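PDB 3MAB: uncharacterized protein from Listeria monocytogenes, which is of unknown function but carries a TfoX C-terminal domain of the helix-hairpin-helix clan, consistent with a possible role in nucleic acid binding. Local coordinates for residues Ala4-Leu9 with Val29-Val34; Lys14-Asp19 with Leu55-Gly60. The protein carries 2 engineered substitutions. All coordinates share one frame; numbering follows the deposited sequence. Where two conformers were deposited one is given.

Interaction 1: residues Ala4-Leu9 with Val29-Val34. Engineered in segment 29-34: Val29 (natural residue Gly).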
ATOM      1  N   ALA B   4       4.274   8.236  -9.940  1.00 29.86           N
ATOM      2  CA  ALA B   4       4.404   6.799  -9.542  1.00 28.58           C
ATOM      3  C   ALA B   4       3.943   5.776 -10.605  1.00 27.28           C
ATOM      4  O   ALA B   4       3.006   6.030 -11.396  1.00 28.18           O
ATOM      5  CB  ALA B   4       3.645   6.577  -8.225  1.00 27.89           C
ATOM      6  N   ASN B   5       4.602   4.619 -10.617  1.00 24.82           N
ATOM      7  CA  ASN B   5       4.184   3.467 -11.414  1.00 23.95           C
ATOM      8  C   ASN B   5       3.220   2.651 -10.567  1.00 19.95           C
ATOM      9  O   ASN B   5       3.324   2.646  -9.339  1.00 18.47           O
ATOM     10  CB  ASN B   5       5.374   2.547 -11.763  1.00 24.75           C
ATOM     11  CG  ASN B   5       6.217   3.077 -12.876  1.00 29.23           C
ATOM     12  OD1 ASN B   5       5.706   3.523 -13.893  1.00 32.55           O
ATOM     13  ND2 ASN B   5       7.531   3.025 -12.690  1.00 33.77           N
ATOM     14  N   LEU B   6       2.313   1.898 -11.200  1.00 18.31           N
ATOM     15  CA  LEU B   6       1.460   0.940 -10.476  1.00 17.29           C
ATOM     16  C   LEU B   6       2.177  -0.022  -9.553  1.00 17.80           C
ATOM     17  O   LEU B   6       1.712  -0.303  -8.439  1.00 17.07           O
ATOM     18  CB  LEU B   6       0.569   0.165 -11.446  1.00 16.79           C
ATOM     19  CG  LEU B   6      -0.583   0.931 -12.076  1.00 13.84           C
ATOM     20  CD1 LEU B   6      -1.092   0.080 -13.286  1.00 15.88           C
ATOM     21  CD2 LEU B   6      -1.688   1.163 -11.089  1.00 14.76           C
ATOM     22  N   SER B   7       3.315  -0.543 -10.007  1.00 19.82           N
ATOM     23  CA  SER B   7       4.069  -1.497  -9.204  1.00 21.11           C
ATOM     24  C   SER B   7       4.825  -0.808  -8.059  1.00 20.17           C
ATOM     25  O   SER B   7       5.501  -1.502  -7.324  1.00 21.76           O
ATOM     26  CB  SER B   7       5.040  -2.272 -10.089  1.00 22.46           C
ATOM     27  OG  SER B   7       5.982  -1.410 -10.663  1.00 24.79           O
ATOM     28  N   GLU B   8       4.769   0.526  -7.943  1.00 18.80           N
ATOM     29  CA  GLU B   8       5.285   1.209  -6.746  1.00 18.03           C
ATOM     30  C   GLU B   8       4.205   1.404  -5.663  1.00 16.26           C
ATOM     31  O   GLU B   8       4.520   1.821  -4.549  1.00 16.38           O
ATOM     32  CB  GLU B   8       5.880   2.565  -7.068  1.00 19.32           C
ATOM     33  CG  GLU B   8       7.143   2.461  -7.930  1.00 23.48           C
ATOM     34  CD  GLU B   8       7.641   3.798  -8.445  1.00 28.19           C
ATOM     35  OE1 GLU B   8       6.847   4.510  -9.094  1.00 33.62           O
ATOM     36  OE2 GLU B   8       8.858   4.111  -8.279  1.00 29.57           O
ATOM     37  N   LEU B   9       2.961   1.123  -6.001  1.00 14.48           N
ATOM     38  CA  LEU B   9       1.887   1.191  -5.000  1.00 12.78           C
ATOM     39  C   LEU B   9       1.895  -0.015  -4.089  1.00 13.44           C
ATOM     40  O   LEU B   9       2.299  -1.129  -4.485  1.00 14.87           O
ATOM     41  CB  LEU B   9       0.540   1.234  -5.651  1.00 13.10           C
ATOM     42  CG  LEU B   9       0.308   2.350  -6.649  1.00 13.00           C
ATOM     43  CD1 LEU B   9      -1.087   2.224  -7.223  1.00 14.84           C
ATOM     44  CD2 LEU B   9       0.577   3.786  -6.145  1.00 17.69           C
ATOM     45  N   VAL B  29      -3.303   6.922 -10.864  1.00 16.68           N
ATOM     46  CA  VAL B  29      -4.472   7.859 -10.958  1.00 18.14           C
ATOM     47  C   VAL B  29      -5.659   7.140 -11.593  1.00 16.27           C
ATOM     48  O   VAL B  29      -6.795   7.199 -11.088  1.00 16.49           O
ATOM     49  CB  VAL B  29      -4.122   9.197 -11.734  1.00 19.93           C
ATOM     50  CG1 VAL B  29      -3.109  10.088 -10.961  1.00 21.73           C
ATOM     51  CG2 VAL B  29      -3.651   8.923 -13.066  1.00 24.42           C
ATOM     52  N   GLU B  30      -5.362   6.362 -12.638  1.00 15.07           N
ATOM     53  CA  GLU B  30      -6.417   5.588 -13.280  1.00 14.52           C
ATOM     54  C   GLU B  30      -7.032   4.516 -12.353  1.00 13.33           C
ATOM     55  O   GLU B  30      -8.260   4.320 -12.329  1.00 13.41           O
ATOM     56  CB  GLU B  30      -5.899   4.950 -14.564  1.00 15.55           C
ATOM     57  CG  GLU B  30      -5.716   5.950 -15.732  1.00 18.69           C
ATOM     58  CD  GLU B  30      -5.070   5.388 -16.946  1.00 22.77           C
ATOM     59  OE1 GLU B  30      -5.208   4.171 -17.272  1.00 24.41           O
ATOM     60  OE2 GLU B  30      -4.404   6.207 -17.630  1.00 30.50           O
ATOM     61  N   LEU B  31      -6.200   3.884 -11.549  1.00 10.41           N
ATOM     62  CA  LEU B  31      -6.693   2.948 -10.552  1.00 10.04           C
ATOM     63  C   LEU B  31      -7.558   3.605  -9.508  1.00 11.16           C
ATOM     64  O   LEU B  31      -8.629   3.083  -9.187  1.00 12.51           O
ATOM     65  CB  LEU B  31      -5.580   2.135  -9.899  1.00  9.88           C
ATOM     66  CG  LEU B  31      -5.933   1.180  -8.774  1.00 11.06           C
ATOM     67  CD1 LEU B  31      -6.839   0.107  -9.219  1.00 11.05           C
ATOM     68  CD2 LEU B  31      -4.673   0.572  -8.183  1.00 12.43           C
ATOM     69  N   LYS B  32      -7.113   4.740  -8.954  1.00 12.30           N
ATOM     70  CA  LYS B  32      -7.913   5.422  -7.955  1.00 14.60           C
ATOM     71  C   LYS B  32      -9.249   5.814  -8.573  1.00 15.34           C
ATOM     72  O   LYS B  32     -10.289   5.681  -7.884  1.00 18.11           O
ATOM     73  CB  LYS B  32      -7.185   6.656  -7.438  1.00 17.16           C
ATOM     74  CG  LYS B  32      -7.980   7.393  -6.311  1.00 19.51           C
ATOM     75  CD  LYS B  32      -7.245   8.559  -5.779  1.00 22.89           C
ATOM     76  CE  LYS B  32      -8.150   9.329  -4.797  1.00 25.70           C
ATOM     77  NZ  LYS B  32      -9.274  10.039  -5.533  1.00 25.85           N
ATOM     78  N   ASP B  33      -9.204   6.337  -9.793  1.00 15.25           N
ATOM     79  CA  ASP B  33     -10.400   6.889 -10.483  1.00 17.61           C
ATOM     80  C   ASP B  33     -11.461   5.794 -10.618  1.00 17.46           C
ATOM     81  O   ASP B  33     -12.685   6.056 -10.537  1.00 19.75           O
ATOM     82  CB  ASP B  33     -10.106   7.377 -11.926  1.00 19.03           C
ATOM     83  CG  ASP B  33      -9.355   8.710 -12.062  1.00 26.69           C
ATOM     84  OD1 ASP B  33      -8.834   8.968 -13.183  1.00 34.12           O
ATOM     85  OD2 ASP B  33      -9.337   9.490 -11.145  1.00 25.21           O
ATOM     86  N   VAL B  34     -11.070   4.572 -10.929  1.00 14.57           N
ATOM     87  CA  VAL B  34     -12.072   3.513 -11.084  1.00 14.90           C
ATOM     88  C   VAL B  34     -12.361   2.738  -9.806  1.00 13.31           C
ATOM     89  O   VAL B  34     -13.470   2.209  -9.634  1.00 14.62           O
ATOM     90  CB  VAL B  34     -11.747   2.538 -12.198  1.00 16.56           C
ATOM     91  CG1 VAL B  34     -11.582   3.271 -13.543  1.00 19.14           C
ATOM     92  CG2 VAL B  34     -10.559   1.699 -11.920  1.00 13.96           C
TER

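Interaction 2: residues Lys14-Asp19 with Leu55-Gly60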
ATOM      1  N   LYS B  14       4.465  -7.257  -9.958  1.00 18.99           N
ATOM      2  CA  LYS B  14       4.680  -6.937 -11.361  0.50 18.79           C
ATOM      3  C   LYS B  14       3.564  -7.571 -12.202  1.00 17.85           C
ATOM      4  O   LYS B  14       3.068  -6.963 -13.135  1.00 18.44           O
ATOM      5  CB  LYS B  14       6.091  -7.346 -11.806  0.50 20.69           C
ATOM      6  CG  LYS B  14       7.199  -6.518 -11.144  0.50 22.58           C
ATOM      7  CD  LYS B  14       7.372  -6.821  -9.651  0.50 25.19           C
ATOM      8  CE  LYS B  14       8.767  -6.515  -9.140  0.50 26.98           C
ATOM      9  NZ  LYS B  14       8.996  -7.128  -7.792  0.50 27.68           N
ATOM     10  N   VAL B  15       3.131  -8.756 -11.861  1.00 17.01           N
ATOM     11  CA  VAL B  15       2.117  -9.432 -12.601  1.00 17.90           C
ATOM     12  C   VAL B  15       0.726  -8.782 -12.474  1.00 17.11           C
ATOM     13  O   VAL B  15      -0.041  -8.622 -13.439  1.00 17.60           O
ATOM     14  CB  VAL B  15       2.167 -10.911 -12.201  1.00 20.52           C
ATOM     15  CG1 VAL B  15       0.979 -11.620 -12.725  1.00 22.29           C
ATOM     16  CG2 VAL B  15       3.539 -11.557 -12.675  1.00 21.60           C
ATOM     17  N   LEU B  16       0.374  -8.371 -11.280  1.00 15.90           N
ATOM     18  CA  LEU B  16      -0.861  -7.603 -11.122  1.00 13.97           C
ATOM     19  C   LEU B  16      -0.800  -6.252 -11.879  1.00 12.13           C
ATOM     20  O   LEU B  16      -1.798  -5.839 -12.457  1.00 12.49           O
ATOM     21  CB  LEU B  16      -1.165  -7.382  -9.640  1.00 12.71           C
ATOM     22  CG  LEU B  16      -2.433  -6.646  -9.260  1.00 11.34           C
ATOM     23  CD1 LEU B  16      -3.703  -7.236  -9.956  1.00 15.20           C
ATOM     24  CD2 LEU B  16      -2.631  -6.630  -7.743  1.00 13.19           C
ATOM     25  N   GLU B  17       0.364  -5.579 -11.874  1.00 11.86           N
ATOM     26  CA  GLU B  17       0.544  -4.366 -12.671  1.00 11.44           C
ATOM     27  C   GLU B  17       0.242  -4.731 -14.142  1.00 11.47           C
ATOM     28  O   GLU B  17      -0.443  -3.996 -14.804  1.00 10.01           O
ATOM     29  CB  GLU B  17       1.965  -3.787 -12.537  1.00 13.88           C
ATOM     30  CG  GLU B  17       2.296  -2.668 -13.594  1.00 13.82           C
ATOM     31  CD  GLU B  17       3.637  -2.033 -13.378  1.00 23.36           C
ATOM     32  OE1 GLU B  17       4.637  -2.714 -13.576  1.00 28.41           O
ATOM     33  OE2 GLU B  17       3.676  -0.877 -12.916  1.00 28.78           O
ATOM     34  N   GLN B  18       0.805  -5.826 -14.669  1.00 12.24           N
ATOM     35  CA  GLN B  18       0.596  -6.218 -16.067  1.00 12.51           C
ATOM     36  C   GLN B  18      -0.880  -6.494 -16.301  1.00 11.68           C
ATOM     37  O   GLN B  18      -1.425  -6.129 -17.322  1.00 12.97           O
ATOM     38  CB  GLN B  18       1.434  -7.440 -16.431  1.00 13.98           C
ATOM     39  CG  GLN B  18       2.867  -7.151 -16.468  1.00 16.01           C
ATOM     40  CD  GLN B  18       3.747  -8.385 -16.536  1.00 22.94           C
ATOM     41  OE1 GLN B  18       3.392  -9.493 -16.054  1.00 25.41           O
ATOM     42  NE2 GLN B  18       4.925  -8.201 -17.108  1.00 27.49           N
ATOM     43  N   ASP B  19      -1.530  -7.155 -15.355  1.00 12.66           N
ATOM     44  CA  ASP B  19      -2.985  -7.466 -15.520  1.00 15.10           C
ATOM     45  C   ASP B  19      -3.831  -6.186 -15.554  1.00 11.40           C
ATOM     46  O   ASP B  19      -4.739  -6.060 -16.374  1.00 13.52           O
ATOM     47  CB  ASP B  19      -3.489  -8.397 -14.401  1.00 16.86           C
ATOM     48  CG  ASP B  19      -2.897  -9.810 -14.516  1.00 24.51           C
ATOM     49  OD1 ASP B  19      -2.419 -10.217 -15.609  1.00 25.34           O
ATOM     50  OD2 ASP B  19      -2.937 -10.516 -13.474  1.00 32.14           O
ATOM     51  N   LEU B  55      -8.186  -8.586  -4.966  1.00  9.78           N
ATOM     52  CA  LEU B  55      -9.120  -7.527  -4.566  1.00  8.10           C
ATOM     53  C   LEU B  55      -8.663  -6.744  -3.364  1.00  9.87           C
ATOM     54  O   LEU B  55      -8.690  -5.529  -3.343  1.00  9.90           O
ATOM     55  CB  LEU B  55     -10.506  -8.154  -4.324  1.00  8.90           C
ATOM     56  CG  LEU B  55     -11.644  -7.226  -3.962  1.00  9.26           C
ATOM     57  CD1 LEU B  55     -11.818  -6.081  -4.985  1.00  9.72           C
ATOM     58  CD2 LEU B  55     -12.912  -7.997  -3.819  1.00 11.62           C
ATOM     59  N   TYR B  56      -8.234  -7.443  -2.328  1.00  9.47           N
ATOM     60  CA  TYR B  56      -7.614  -6.785  -1.197  1.00 10.24           C
ATOM     61  C   TYR B  56      -6.422  -5.948  -1.610  1.00  9.51           C
ATOM     62  O   TYR B  56      -6.268  -4.807  -1.108  1.00 10.22           O
ATOM     63  CB  TYR B  56      -7.185  -7.820  -0.148  1.00 12.70           C
ATOM     64  CG  TYR B  56      -8.239  -8.401   0.789  1.00 15.80           C
ATOM     65  CD1 TYR B  56      -9.491  -7.857   0.926  1.00 19.44           C
ATOM     66  CD2 TYR B  56      -7.903  -9.463   1.601  1.00 21.37           C
ATOM     67  CE1 TYR B  56     -10.453  -8.425   1.795  1.00 21.15           C
ATOM     68  CE2 TYR B  56      -8.885 -10.026   2.472  1.00 20.09           C
ATOM     69  CZ  TYR B  56     -10.105  -9.465   2.548  1.00 19.12           C
ATOM     70  OH  TYR B  56     -10.986 -10.038   3.439  1.00 21.44           O
ATOM     71  N   ALA B  57      -5.550  -6.481  -2.471  1.00  9.49           N
ATOM     72  CA  ALA B  57      -4.376  -5.742  -2.935  1.00 10.32           C
ATOM     73  C   ALA B  57      -4.737  -4.447  -3.605  1.00  9.13           C
ATOM     74  O   ALA B  57      -4.142  -3.403  -3.350  1.00 10.20           O
ATOM     75  CB  ALA B  57      -3.538  -6.610  -3.896  1.00 11.88           C
ATOM     76  N   LEU B  58      -5.763  -4.491  -4.438  1.00  9.23           N
ATOM     77  CA  LEU B  58      -6.210  -3.350  -5.182  1.00  8.68           C
ATOM     78  C   LEU B  58      -6.799  -2.284  -4.257  1.00  7.91           C
ATOM     79  O   LEU B  58      -6.519  -1.095  -4.407  1.00  9.91           O
ATOM     80  CB  LEU B  58      -7.227  -3.733  -6.251  1.00  8.68           C
ATOM     81  CG  LEU B  58      -6.657  -4.530  -7.381  1.00  8.09           C
ATOM     82  CD1 LEU B  58      -7.780  -5.073  -8.244  1.00 10.26           C
ATOM     83  CD2 LEU B  58      -5.751  -3.727  -8.280  1.00 10.99           C
ATOM     84  N   GLU B  59      -7.618  -2.687  -3.269  1.00  8.48           N
ATOM     85  CA  GLU B  59      -8.178  -1.704  -2.339  1.00  9.00           C
ATOM     86  C   GLU B  59      -7.105  -1.101  -1.486  1.00 10.11           C
ATOM     87  O   GLU B  59      -7.099   0.108  -1.239  1.00 10.33           O
ATOM     88  CB  GLU B  59      -9.271  -2.321  -1.450  1.00  9.78           C
ATOM     89  CG  GLU B  59      -9.930  -1.395  -0.472  1.00 10.99           C
ATOM     90  CD  GLU B  59     -10.690  -0.249  -1.104  1.00 13.34           C
ATOM     91  OE1 GLU B  59     -11.149  -0.412  -2.248  1.00 15.81           O
ATOM     92  OE2 GLU B  59     -10.909   0.798  -0.449  1.00 14.68           O
ATOM     93  N   GLY B  60      -6.157  -1.921  -1.024  1.00  9.85           N
ATOM     94  CA  GLY B  60      -5.042  -1.409  -0.261  1.00 11.18           C
ATOM     95  C   GLY B  60      -4.233  -0.421  -1.122  1.00 11.15           C
ATOM     96  O   GLY B  60      -3.850   0.643  -0.649  1.00 13.82           O
TER

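Interaction 1: residues Ala4-Leu9 with Val29-Val34
The 3-10 turn 6-8 at the start of a probable helix-hairpin-helix unit, and Leu9 just after it, pack on Leu31 of helix 28-46. The contact is wholly apolar and buried. The CB of Leu31 is directed toward segment 4-9 and lies 4.2 Å from Leu6 CD2. With chi1 176° and chi2 63°, Leu31 CD2 faces both leucines of the segment. It is 4.1 Å from Leu9 CD1 and 4.2 Å from Leu6 CD2. Leu6 crosses Leu31 at a slant, while Leu9 and Leu31 run past each other in opposite directions. Leu6 CD2 and Leu9 CD1 also touch each other, at 4.1 Å.

The turn is held from within. Glu8 N bonds to Asn5 O, and Glu8 OE1 accepts an almost straight bond (176°) from Asn5 N at 2.7 Å through its anti lone pair. Glu8 OE2 forms a salt bridge to Lys75 of the second subunit. Leu31 also touches Ile12, Ile25 and, on helix 52-63, Ala61. A short helical turn, a brief connection and helix 14-22, in a family of this clan, are consistent with a helix-hairpin-helix motif.

Interaction 2: residues Lys14-Asp19 with Leu55-Gly60
With chi1 at -178°, the Leu16 chain runs extended from its backbone N, and this sends its branch end from helix 14-22 towards helix 52-63. Leu58 is set differently. Its CG is anti to the carbonyl carbon (chi1 -69°), and although its CB does not aim at Leu16, the end of the side chain lies closer to that leucine.

One methyl of Leu16 does most of the work. Leu16 CD2 lies 4.0 Å from Ala57 CB, a methyl-to-methyl contact at van der Waals range. The same Leu16 CD2 is 4.3 Å from Leu58 CD2. The two partners approach it from directions about 90° apart, since Ala57 CB and Leu58 CD2 are themselves 5.7 Å apart. Leu58 CD2 is also 4.4 Å from Leu16 CD1, and so it faces both methyls of that leucine. The short side chain of Ala57 lets the tip of Leu16 come close to the helix surface.

No hydrogen bond or charge pair joins the two segments. The backbones stay well apart: the nearest CA atoms, those of Leu16 and Leu58, are 9.1 Å from each other. The contact is therefore made by side-chain ends and covers a small area, 107 Å² over both sides. Nearby polar groups are bound elsewhere. Both carboxylate oxygens of Glu59 are bonded, to Ser36 OG and to Gln63 NE2.

Helix 28-46 packs against both partners. Its Ile43 touches Leu16, and its Ser36 touches Leu58. Helix 72-85 meets helix 52-63 through Tyr56 and Glu59. Helix 52-63 thus stands among helices 14-22, 28-46 and 72-85 in this all-helical domain.

Overall arrangement
Both contacts are purely apolar and largely buried, though Leu16 is partly exposed; leucines and one alanine carry them. Interaction 2 lies nearer the centre of the chain, about 5 Å from it against 11 Å for interaction 1, and joins two helices. Interaction 1 joins a loop with a 3-10 turn to a helix and lies near the second subunit, which Glu8 reaches. Their segments alternate along the chain, and their centres are about 10 Å apart. They meet at two chemically different points. Leu31 CD1 packs on Leu58 CD2 at 4.1 Å, which makes the hydrophobic core continuous. Glu17 OE2 probably accepts a hydrogen bond from Ser7 N at 3.0 Å, tying the turn to helix 14-22.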